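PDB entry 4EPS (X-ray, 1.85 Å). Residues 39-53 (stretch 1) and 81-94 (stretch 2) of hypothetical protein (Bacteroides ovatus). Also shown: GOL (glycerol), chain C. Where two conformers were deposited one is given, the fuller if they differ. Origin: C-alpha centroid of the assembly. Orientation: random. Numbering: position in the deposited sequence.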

# COMPACT_ATOMS: atom_id res chain seq x y z
N THR A 39 -32.84 -6.13 24.27
CA THR A 39 -33.84 -6.84 23.47
C THR A 39 -34.59 -7.93 24.29
O THR A 39 -35.69 -8.34 23.89
CB THR A 39 -33.18 -7.43 22.20
OG1 THR A 39 -34.20 -8.01 21.38
CG2 THR A 39 -32.07 -8.45 22.51
N PHE A 40 -33.99 -8.38 25.41
CA PHE A 40 -34.42 -9.44 26.33
C PHE A 40 -34.10 -10.83 25.73
O PHE A 40 -33.85 -10.95 24.53
CB PHE A 40 -35.91 -9.33 26.75
CG PHE A 40 -36.22 -8.03 27.45
CD1 PHE A 40 -35.85 -7.82 28.77
CD2 PHE A 40 -36.89 -7.01 26.78
CE1 PHE A 40 -36.12 -6.61 29.41
CE2 PHE A 40 -37.18 -5.80 27.43
CZ PHE A 40 -36.78 -5.61 28.73
N THR A 41 -34.04 -11.85 26.58
CA THR A 41 -33.66 -13.20 26.17
C THR A 41 -34.45 -14.22 26.97
O THR A 41 -34.99 -13.88 28.03
CB THR A 41 -32.12 -13.35 26.33
OG1 THR A 41 -31.71 -14.61 25.79
CG2 THR A 41 -31.66 -13.23 27.78
N GLN A 42 -34.52 -15.47 26.49
CA GLN A 42 -35.26 -16.53 27.19
C GLN A 42 -34.81 -16.63 28.65
O GLN A 42 -33.60 -16.69 28.90
CB GLN A 42 -35.08 -17.89 26.49
CG GLN A 42 -36.04 -18.93 27.10
CD GLN A 42 -35.92 -20.29 26.48
OE1 GLN A 42 -34.89 -20.64 25.90
NE2 GLN A 42 -36.97 -21.09 26.66
N GLY A 43 -35.76 -16.61 29.57
CA GLY A 43 -35.43 -16.70 30.99
C GLY A 43 -35.52 -15.38 31.74
O GLY A 43 -35.69 -15.40 32.95
N ASP A 44 -35.44 -14.23 31.04
CA ASP A 44 -35.62 -12.91 31.68
C ASP A 44 -36.97 -12.84 32.33
O ASP A 44 -37.94 -13.35 31.77
CB ASP A 44 -35.51 -11.79 30.62
CG ASP A 44 -34.09 -11.40 30.29
OD1 ASP A 44 -33.20 -11.59 31.15
OD2 ASP A 44 -33.87 -10.87 29.19
N GLN A 45 -37.05 -12.22 33.53
CA GLN A 45 -38.31 -12.08 34.24
C GLN A 45 -38.56 -10.67 34.67
O GLN A 45 -37.64 -9.97 35.07
CB GLN A 45 -38.38 -12.98 35.48
CG GLN A 45 -38.39 -14.47 35.18
CD GLN A 45 -38.65 -15.26 36.44
OE1 GLN A 45 -37.92 -15.12 37.43
NE2 GLN A 45 -39.71 -16.07 36.45
N ILE A 46 -39.83 -10.27 34.59
CA ILE A 46 -40.33 -8.98 35.03
C ILE A 46 -41.36 -9.21 36.12
O ILE A 46 -41.93 -10.29 36.22
CB ILE A 46 -40.93 -8.13 33.87
CG1 ILE A 46 -42.14 -8.84 33.20
CG2 ILE A 46 -39.83 -7.71 32.86
CD1 ILE A 46 -43.04 -7.93 32.53
N GLY A 47 -41.61 -8.19 36.91
CA GLY A 47 -42.65 -8.22 37.93
C GLY A 47 -43.71 -7.22 37.55
O GLY A 47 -43.40 -6.11 37.11
N LEU A 48 -44.97 -7.58 37.75
CA LEU A 48 -46.09 -6.69 37.43
C LEU A 48 -46.89 -6.30 38.68
O LEU A 48 -47.16 -7.15 39.53
CB LEU A 48 -47.00 -7.42 36.42
CG LEU A 48 -48.26 -6.68 35.93
CD1 LEU A 48 -47.90 -5.45 35.10
CD2 LEU A 48 -49.12 -7.58 35.09
N PHE A 49 -47.34 -5.03 38.73
CA PHE A 49 -48.21 -4.48 39.77
C PHE A 49 -49.41 -3.77 39.16
O PHE A 49 -49.28 -3.08 38.15
CB PHE A 49 -47.46 -3.46 40.65
CG PHE A 49 -46.35 -4.02 41.50
CD1 PHE A 49 -45.05 -4.10 41.00
CD2 PHE A 49 -46.57 -4.38 42.83
CE1 PHE A 49 -44.01 -4.60 41.79
CE2 PHE A 49 -45.53 -4.86 43.63
CZ PHE A 49 -44.26 -4.98 43.11
N ALA A 50 -50.58 -3.89 39.81
CA ALA A 50 -51.80 -3.17 39.43
C ALA A 50 -52.25 -2.37 40.65
O ALA A 50 -52.42 -2.95 41.73
CB ALA A 50 -52.89 -4.13 38.98
N VAL A 51 -52.38 -1.05 40.49
CA VAL A 51 -52.79 -0.17 41.58
C VAL A 51 -54.19 0.35 41.25
O VAL A 51 -54.40 0.96 40.20
CB VAL A 51 -51.75 0.95 41.81
CG1 VAL A 51 -52.21 1.94 42.88
CG2 VAL A 51 -50.39 0.36 42.18
N LYS A 52 -55.14 0.11 42.16
CA LYS A 52 -56.52 0.57 42.04
C LYS A 52 -56.87 1.36 43.31
O LYS A 52 -56.66 0.85 44.41
CB LYS A 52 -57.46 -0.64 41.85
CG LYS A 52 -58.88 -0.30 41.43
CD LYS A 52 -59.86 -1.34 41.96
CE LYS A 52 -61.04 -1.67 41.06
NZ LYS A 52 -61.63 -0.48 40.38
N ASP A 53 -57.32 2.62 43.14
CA ASP A 53 -57.74 3.54 44.20
C ASP A 53 -56.70 3.65 45.35
O ASP A 53 -57.07 3.62 46.52
CB ASP A 53 -59.13 3.13 44.75
CG ASP A 53 -60.23 3.14 43.70
OD1 ASP A 53 -60.43 4.20 43.04
OD2 ASP A 53 -60.91 2.10 43.54
N ASP A 81 -64.17 -5.57 34.18
CA ASP A 81 -64.54 -4.15 34.30
C ASP A 81 -63.86 -3.46 35.51
O ASP A 81 -63.70 -2.23 35.50
CB ASP A 81 -66.07 -4.00 34.41
CG ASP A 81 -66.81 -4.02 33.08
OD1 ASP A 81 -66.24 -4.53 32.08
OD2 ASP A 81 -67.97 -3.52 33.04
N ARG A 82 -63.44 -4.25 36.52
CA ARG A 82 -62.73 -3.75 37.70
C ARG A 82 -61.33 -3.21 37.32
O ARG A 82 -60.74 -2.46 38.10
CB ARG A 82 -62.59 -4.86 38.75
N LEU A 83 -60.83 -3.56 36.12
CA LEU A 83 -59.51 -3.10 35.67
C LEU A 83 -59.59 -1.71 35.02
O LEU A 83 -58.55 -1.11 34.80
CB LEU A 83 -58.84 -4.11 34.74
CG LEU A 83 -58.57 -5.49 35.35
CD1 LEU A 83 -57.83 -6.37 34.38
CD2 LEU A 83 -57.79 -5.39 36.68
N VAL A 84 -60.81 -1.14 34.83
CA VAL A 84 -60.95 0.23 34.29
C VAL A 84 -60.43 1.22 35.34
O VAL A 84 -60.80 1.12 36.52
CB VAL A 84 -62.41 0.56 33.84
CG1 VAL A 84 -62.56 2.05 33.48
CG2 VAL A 84 -62.83 -0.33 32.67
N GLY A 85 -59.55 2.13 34.92
CA GLY A 85 -58.96 3.16 35.78
C GLY A 85 -57.77 2.69 36.59
O GLY A 85 -57.20 3.46 37.38
N VAL A 86 -57.38 1.41 36.41
CA VAL A 86 -56.25 0.83 37.15
C VAL A 86 -54.92 1.28 36.51
O VAL A 86 -54.80 1.36 35.28
CB VAL A 86 -56.38 -0.73 37.23
CG1 VAL A 86 -55.11 -1.39 37.74
CG2 VAL A 86 -57.58 -1.13 38.09
N ASN A 87 -53.94 1.61 37.37
CA ASN A 87 -52.58 1.95 36.93
C ASN A 87 -51.70 0.70 36.97
O ASN A 87 -51.62 0.07 38.02
CB ASN A 87 -51.99 3.05 37.83
CG ASN A 87 -52.57 4.43 37.55
OD1 ASN A 87 -53.07 4.72 36.46
ND2 ASN A 87 -52.50 5.31 38.52
N PHE A 88 -51.07 0.32 35.84
CA PHE A 88 -50.20 -0.86 35.83
C PHE A 88 -48.75 -0.42 35.81
O PHE A 88 -48.42 0.61 35.20
CB PHE A 88 -50.48 -1.81 34.63
CG PHE A 88 -51.87 -2.43 34.68
CD1 PHE A 88 -52.97 -1.76 34.15
CD2 PHE A 88 -52.07 -3.67 35.27
CE1 PHE A 88 -54.24 -2.34 34.20
CE2 PHE A 88 -53.33 -4.26 35.28
CZ PHE A 88 -54.41 -3.58 34.76
N TYR A 89 -47.89 -1.20 36.48
CA TYR A 89 -46.45 -0.90 36.57
C TYR A 89 -45.65 -2.15 36.35
O TYR A 89 -46.05 -3.22 36.83
CB TYR A 89 -46.08 -0.36 37.97
CG TYR A 89 -46.77 0.92 38.36
CD1 TYR A 89 -48.02 0.91 38.97
CD2 TYR A 89 -46.16 2.15 38.14
CE1 TYR A 89 -48.66 2.09 39.34
CE2 TYR A 89 -46.79 3.34 38.51
CZ TYR A 89 -48.03 3.30 39.12
OH TYR A 89 -48.64 4.46 39.51
N ALA A 90 -44.51 -2.03 35.67
CA ALA A 90 -43.65 -3.22 35.51
C ALA A 90 -42.20 -2.86 35.78
O ALA A 90 -41.79 -1.71 35.59
CB ALA A 90 -43.80 -3.82 34.12
N TYR A 91 -41.42 -3.84 36.22
CA TYR A 91 -39.98 -3.64 36.44
C TYR A 91 -39.23 -4.89 36.06
O TYR A 91 -39.77 -6.01 36.08
CB TYR A 91 -39.66 -3.23 37.90
CG TYR A 91 -39.75 -4.39 38.86
CD1 TYR A 91 -40.99 -4.90 39.26
CD2 TYR A 91 -38.60 -5.07 39.28
CE1 TYR A 91 -41.08 -6.01 40.10
CE2 TYR A 91 -38.69 -6.21 40.08
CZ TYR A 91 -39.93 -6.67 40.50
OH TYR A 91 -40.04 -7.80 41.26
N TYR A 92 -37.95 -4.69 35.78
CA TYR A 92 -36.99 -5.72 35.46
C TYR A 92 -35.70 -5.45 36.27
O TYR A 92 -35.29 -4.30 36.30
CB TYR A 92 -36.67 -5.67 33.95
CG TYR A 92 -35.53 -6.60 33.57
CD1 TYR A 92 -34.20 -6.17 33.65
CD2 TYR A 92 -35.78 -7.93 33.22
CE1 TYR A 92 -33.15 -7.05 33.41
CE2 TYR A 92 -34.73 -8.80 32.94
CZ TYR A 92 -33.42 -8.36 33.03
OH TYR A 92 -32.40 -9.22 32.76
N PRO A 93 -34.96 -6.48 36.75
CA PRO A 93 -35.30 -7.91 36.78
C PRO A 93 -36.16 -8.23 37.99
O PRO A 93 -35.95 -7.66 39.07
CB PRO A 93 -33.92 -8.59 36.86
CG PRO A 93 -33.06 -7.59 37.64
CD PRO A 93 -33.65 -6.21 37.40
N TYR A 94 -37.11 -9.16 37.81
CA TYR A 94 -38.02 -9.61 38.86
C TYR A 94 -37.25 -9.98 40.13
O TYR A 94 -36.23 -10.67 40.05
CB TYR A 94 -38.81 -10.84 38.36
CG TYR A 94 -39.61 -11.54 39.44
CD1 TYR A 94 -40.82 -11.02 39.88
CD2 TYR A 94 -39.17 -12.75 39.98
CE1 TYR A 94 -41.55 -11.65 40.89
CE2 TYR A 94 -39.90 -13.40 40.97
CZ TYR A 94 -41.09 -12.85 41.42
OH TYR A 94 -41.81 -13.48 42.40
C1 GOL C . -56.79 5.03 40.37
O1 GOL C . -57.63 3.90 40.59
C2 GOL C . -55.33 4.63 40.36
O2 GOL C . -55.15 3.48 39.53
C3 GOL C . -54.77 4.34 41.74
O3 GOL C . -54.53 5.54 42.46
O HOH W 1 -60.32 1.76 39.16

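What fills the apolar centre of the contact? Two antiparallel strands, 45-52 and 87-92, lie side by side and send side chains alternately to the two faces of the sheet. On one face Phe49, Val51, Tyr89 and Tyr91 pack together: Phe49 CE1 lies 3.7 Å from Tyr91 CE1, and Val51 CG2 lies 3.7 Å from Tyr89 CE1. These contacts run diagonally, each side chain reaching past its directly paired residue to a neighbour on the same face. The other face carries Leu48, Ala50, Phe88 and Ala90, where the small Ala50 CB sits 3.7 Å from both Phe88 CE2 and Val86 CG1.

Why does Gly47 fit opposite Tyr91? With chi1 near +75° (p), the Tyr91 ring folds back over the neighbouring strand, so that Gly47 N lies over one ring face. A CB on Gly47 would fall 2.3 Å from Tyr91 CE1, a clash, and the absence of a side chain leaves that space to the ring.

How is the backbone held in register? Three pairs, Gly47 with Tyr91, Phe49 with Tyr89 and Val51 with Asn87, each exchange two hydrogen bonds. In the middle pair, Phe49 N to Tyr89 O and Tyr89 N to Phe49 O are both 2.9 Å; the shortest of the six is Val51 N to Asn87 O at 2.8 Å. Between these pairs CA-H...O contacts add to the ladder, such as Ala90 CA to Gly47 O at 3.3 Å. Beyond Tyr91 the pattern shifts: Gln45 O accepts from Tyr94 N at 2.9 Å, past Pro93 and the cis peptide bond before it.

What closes the end near Tyr92? Its ring receives the edge of Phe40 on one face, the planes inclined at 68° and the centroids 5.6 Å apart. At the ring's far end, Tyr92 OH donates a hydrogen bond to Asp44 OD1 at 3.0 Å. The other carboxylate oxygen, Asp44 OD2, accepts from Thr41 N at 2.8 Å within the type II turn from Thr41 to Asp44, so one side chain ties the turn to the neighbouring stretch.

What lies at the polar edge by Lys52? Lys52 CG packs 3.7 Å from Val86 CG2, while the amine reaches a water that bridges the stretches, 2.9 Å from Lys52 NZ and 2.8 Å from Val84 O. Glycerol, probably from the crystallisation liquor, also spans this edge: Asp53 N donates to its O1 at 2.9 Å, and its O2 lies 2.7 Å from Val51 O and 3.0 Å from Gly85 O.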